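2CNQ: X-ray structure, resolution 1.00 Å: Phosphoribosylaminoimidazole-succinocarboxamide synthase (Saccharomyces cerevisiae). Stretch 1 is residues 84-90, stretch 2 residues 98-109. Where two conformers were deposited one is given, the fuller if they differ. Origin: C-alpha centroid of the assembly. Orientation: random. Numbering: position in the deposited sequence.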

# COMPACT_ATOMS: atom_id res chain seq x y z
N THR A 84 9.77 -9.81 -20.14
CA THR A 84 9.05 -8.77 -19.50
C THR A 84 7.63 -9.22 -19.40
O THR A 84 7.21 -10.19 -19.99
N ILE A 85 6.86 -8.44 -18.69
CA ILE A 85 5.46 -8.74 -18.62
C ILE A 85 4.84 -8.80 -19.99
O ILE A 85 3.92 -9.55 -20.21
N PHE A 86 5.33 -8.01 -20.91
CA PHE A 86 4.72 -8.00 -22.23
C PHE A 86 4.87 -9.29 -22.95
O PHE A 86 4.04 -9.64 -23.76
N ASP A 87 5.90 -10.03 -22.62
CA ASP A 87 6.05 -11.35 -23.20
C ASP A 87 4.96 -12.27 -22.77
O ASP A 87 4.71 -13.25 -23.43
N TYR A 88 4.32 -11.98 -21.65
CA TYR A 88 3.29 -12.76 -21.05
C TYR A 88 1.92 -12.21 -21.33
O TYR A 88 0.95 -12.69 -20.79
N LEU A 89 1.82 -11.22 -22.20
CA LEU A 89 0.59 -10.62 -22.55
C LEU A 89 0.37 -10.80 -24.01
O LEU A 89 1.29 -10.97 -24.78
N PRO A 90 -0.88 -10.71 -24.44
CA PRO A 90 -1.14 -10.68 -25.87
C PRO A 90 -0.25 -9.69 -26.55
O PRO A 90 0.02 -8.63 -26.04
N TYR A 98 -0.80 0.67 -26.19
CA TYR A 98 -1.03 -0.05 -24.96
C TYR A 98 0.19 -0.12 -24.11
O TYR A 98 0.11 0.03 -22.91
N LYS A 99 1.33 -0.38 -24.71
CA LYS A 99 2.52 -0.55 -23.93
C LYS A 99 2.82 0.67 -23.11
O LYS A 99 3.25 0.58 -21.99
N THR A 100 2.59 1.82 -23.67
CA THR A 100 2.88 3.03 -22.92
C THR A 100 1.98 3.16 -21.72
O THR A 100 2.33 3.83 -20.77
N GLN A 101 0.82 2.56 -21.76
CA GLN A 101 -0.08 2.60 -20.65
C GLN A 101 0.21 1.57 -19.60
O GLN A 101 -0.41 1.61 -18.52
N LEU A 102 1.06 0.62 -19.92
CA LEU A 102 1.27 -0.50 -19.06
C LEU A 102 2.66 -0.61 -18.54
O LEU A 102 2.88 -1.14 -17.47
N GLU A 103 3.64 -0.19 -19.32
CA GLU A 103 4.99 -0.49 -18.96
C GLU A 103 5.35 0.18 -17.66
O GLU A 103 4.98 1.30 -17.39
N ASP A 104 6.10 -0.55 -16.86
CA ASP A 104 6.66 -0.12 -15.60
C ASP A 104 5.67 0.08 -14.51
O ASP A 104 6.08 0.35 -13.39
N ARG A 105 4.40 -0.09 -14.79
CA ARG A 105 3.39 0.12 -13.78
C ARG A 105 2.49 -1.08 -13.68
O ARG A 105 1.44 -1.00 -13.08
N SER A 106 2.90 -2.20 -14.24
CA SER A 106 2.06 -3.36 -14.30
C SER A 106 2.76 -4.52 -13.73
O SER A 106 3.92 -4.79 -14.01
N LEU A 107 2.02 -5.28 -12.96
CA LEU A 107 2.50 -6.54 -12.46
C LEU A 107 1.61 -7.61 -12.97
O LEU A 107 0.41 -7.48 -13.01
N LEU A 108 2.22 -8.70 -13.34
CA LEU A 108 1.52 -9.91 -13.68
C LEU A 108 1.45 -10.69 -12.40
O LEU A 108 2.48 -11.02 -11.84
N VAL A 109 0.25 -10.93 -11.93
CA VAL A 109 0.10 -11.51 -10.63
C VAL A 109 -0.86 -12.64 -10.71
O VAL A 109 -1.74 -12.71 -11.53

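A short helical turn can dock against a neighbouring segment without a single hydrogen bond between them, provided that its side chains fit the relief they meet. The contact between residues 84-90 and 98-109 of yeast phosphoribosylaminoimidazole-succinocarboxamide synthase illustrates the principle. No hydrogen bond crosses between the stretches; 423 Å² of surface, both sides summed, is buried, mostly by apolar packing.

The 3-10 segment 85-88 supplies the bumps. Because successive residues of so tight a turn fan out in different directions, Ile 85 and Phe 86 can both point toward the second stretch yet reach separate parts of it. Phe 86, with chi1 at m and chi2 at 97°, reaches the region where the chain passes from Lys 99 to Glu 103, and it has the largest area covered by the other stretch. Its tip, CZ, lies 3.7 Å from CB of Leu 102 and 3.7 Å from the backbone N of Glu 103, both at the ring edge. One ring face is roofed by Lys 99, whose chain is extended with all four chi angles at t. CG of Lys 99 stands 3.8 Å from the centroid of the Phe 86 ring, only 22° off the normal, a CH-pi contact made by the aliphatic part of the lysine. Its NZ is 5.2 Å from the same centroid, too far for more than a weak cationic attraction. The ring thus sits in a hollow with a lysine methylene over one face and a backbone N and a CB at its edge.

Ile 85 fills a second hollow, over the strand. Both chi angles are t, so the side chain extends fully and lays its CD1 close to the strand backbone, 3.5 Å from N of Leu 108 and 3.7 Å from O of Ser 106. Strand alternation helps to shape this site: Ser 106 and Leu 108 point toward the first stretch, while Leu 107 between them points away. CD1 of Ile 85 comes within 3.8 Å of CB of Ser 106, and CG1 of Ile 85 within 3.8 Å of CB of Leu 108.

Here the strand answers with a bump of its own. Leu 108, chi1 t and chi2 p, places CD2 3.5 Å from CB of Tyr 88, whereas its CD1 faces CD2 of Leu 89 at a looser 4.5 Å. Tyr 88 points toward the strand at CB, but its end leads away, and its hydroxyl is hydrogen-bonded elsewhere in the structure.

A few polar groups are bonded within their own stretch. The N of Thr 84 donates to OD2 of Asp 87 at 2.8 Å, while N of Phe 86 makes a weak bond to OG1 of Thr 84 at 3.0 Å. Across the type II turn from Leu 102 to Arg 105, OG of Ser 106, with chi1 at m, donates to O of Leu 102 at 2.7 Å, tying the strand's start to the residue that abuts Phe 86. Adenosine monophosphate and aminoimidazole 4-carboxamide ribonucleotide are also in contact.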

# COMPACT_ATOMS: atom_id res chain seq x y z
CB THR A 84 9.08 -7.48 -20.29
OG1 THR A 84 8.23 -7.65 -21.40
CG2 THR A 84 10.47 -7.12 -20.76
CB ILE A 85 4.77 -7.68 -17.76
CG1 ILE A 85 3.39 -8.17 -17.42
CG2 ILE A 85 4.72 -6.29 -18.44
CD1 ILE A 85 2.66 -7.27 -16.49
CB PHE A 86 5.29 -6.87 -23.04
CG PHE A 86 4.90 -5.59 -22.45
CD1 PHE A 86 5.74 -4.90 -21.59
CD2 PHE A 86 3.63 -5.11 -22.64
CE1 PHE A 86 5.30 -3.76 -20.96
CE2 PHE A 86 3.19 -3.98 -22.00
CZ PHE A 86 4.02 -3.33 -21.15
CB ASP A 87 7.39 -11.91 -22.84
CG ASP A 87 8.48 -11.14 -23.46
OD1 ASP A 87 8.39 -10.87 -24.68
OD2 ASP A 87 9.40 -10.75 -22.75
CB TYR A 88 3.51 -12.82 -19.54
CG TYR A 88 4.68 -13.66 -19.20
CD1 TYR A 88 5.97 -13.22 -19.38
CD2 TYR A 88 4.50 -14.90 -18.65
CE1 TYR A 88 7.03 -14.02 -19.08
CE2 TYR A 88 5.55 -15.69 -18.34
CZ TYR A 88 6.82 -15.25 -18.56
OH TYR A 88 7.90 -16.03 -18.27
CB LEU A 89 0.60 -9.14 -22.23
CG LEU A 89 0.73 -8.84 -20.75
CD1 LEU A 89 0.90 -7.35 -20.58
CD2 LEU A 89 -0.49 -9.31 -20.00
CB PRO A 90 -2.59 -10.27 -25.94
CG PRO A 90 -3.16 -10.80 -24.66
CD PRO A 90 -2.10 -10.57 -23.66
CB TYR A 98 -1.54 -1.44 -25.28
CG TYR A 98 -2.73 -1.39 -26.18
CD1 TYR A 98 -3.90 -0.79 -25.77
CD2 TYR A 98 -2.64 -1.86 -27.47
CE1 TYR A 98 -4.96 -0.68 -26.61
CE2 TYR A 98 -3.71 -1.76 -28.32
CZ TYR A 98 -4.84 -1.14 -27.91
OH TYR A 98 -5.89 -1.05 -28.78
CB LYS A 99 3.66 -0.94 -24.81
CG LYS A 99 4.83 -1.38 -24.02
CD LYS A 99 5.94 -1.85 -24.89
CE LYS A 99 6.98 -2.52 -24.07
NZ LYS A 99 8.22 -2.53 -24.85
CB THR A 100 2.75 4.25 -23.79
OG1 THR A 100 1.45 4.28 -24.31
CG2 THR A 100 3.80 4.29 -24.85
CB GLN A 101 -1.49 2.32 -21.12
CG GLN A 101 -1.99 3.26 -22.13
CD GLN A 101 -3.41 2.96 -22.42
OE1 GLN A 101 -4.25 3.14 -21.55
NE2 GLN A 101 -3.70 2.40 -23.57
CB LEU A 102 0.94 -1.77 -19.82
CG LEU A 102 -0.52 -1.88 -20.24
CD1 LEU A 102 -0.69 -3.09 -21.10
CD2 LEU A 102 -1.42 -1.93 -19.03
CB GLU A 103 5.93 -0.10 -20.08
CG GLU A 103 5.98 1.38 -20.34
CD GLU A 103 6.66 1.74 -21.62
OE1 GLU A 103 7.25 0.86 -22.26
OE2 GLU A 103 6.58 2.91 -22.01
CB ASP A 104 7.51 1.13 -15.77
CG ASP A 104 8.65 0.88 -16.66
OD1 ASP A 104 8.85 1.66 -17.59
OD2 ASP A 104 9.35 -0.12 -16.42
CB ARG A 105 2.56 1.33 -14.10
CG ARG A 105 1.88 1.25 -15.42
CD ARG A 105 1.00 2.39 -15.70
NE ARG A 105 1.70 3.64 -15.83
CZ ARG A 105 1.64 4.66 -15.00
NH1 ARG A 105 0.96 4.60 -13.90
NH2 ARG A 105 2.26 5.78 -15.29
CB SER A 106 1.71 -3.66 -15.74
OG SER A 106 0.98 -2.62 -16.30
CB LEU A 107 2.51 -6.56 -10.95
CG LEU A 107 3.46 -5.52 -10.38
CD1 LEU A 107 3.28 -5.45 -8.91
CD2 LEU A 107 4.88 -5.83 -10.70
CB LEU A 108 2.29 -10.65 -14.74
CG LEU A 108 1.60 -11.82 -15.32
CD1 LEU A 108 0.44 -11.38 -16.14
CD2 LEU A 108 2.58 -12.59 -16.15
CB VAL A 109 -0.37 -10.49 -9.59
CG1 VAL A 109 0.59 -9.32 -9.55
CG2 VAL A 109 -1.74 -10.02 -9.83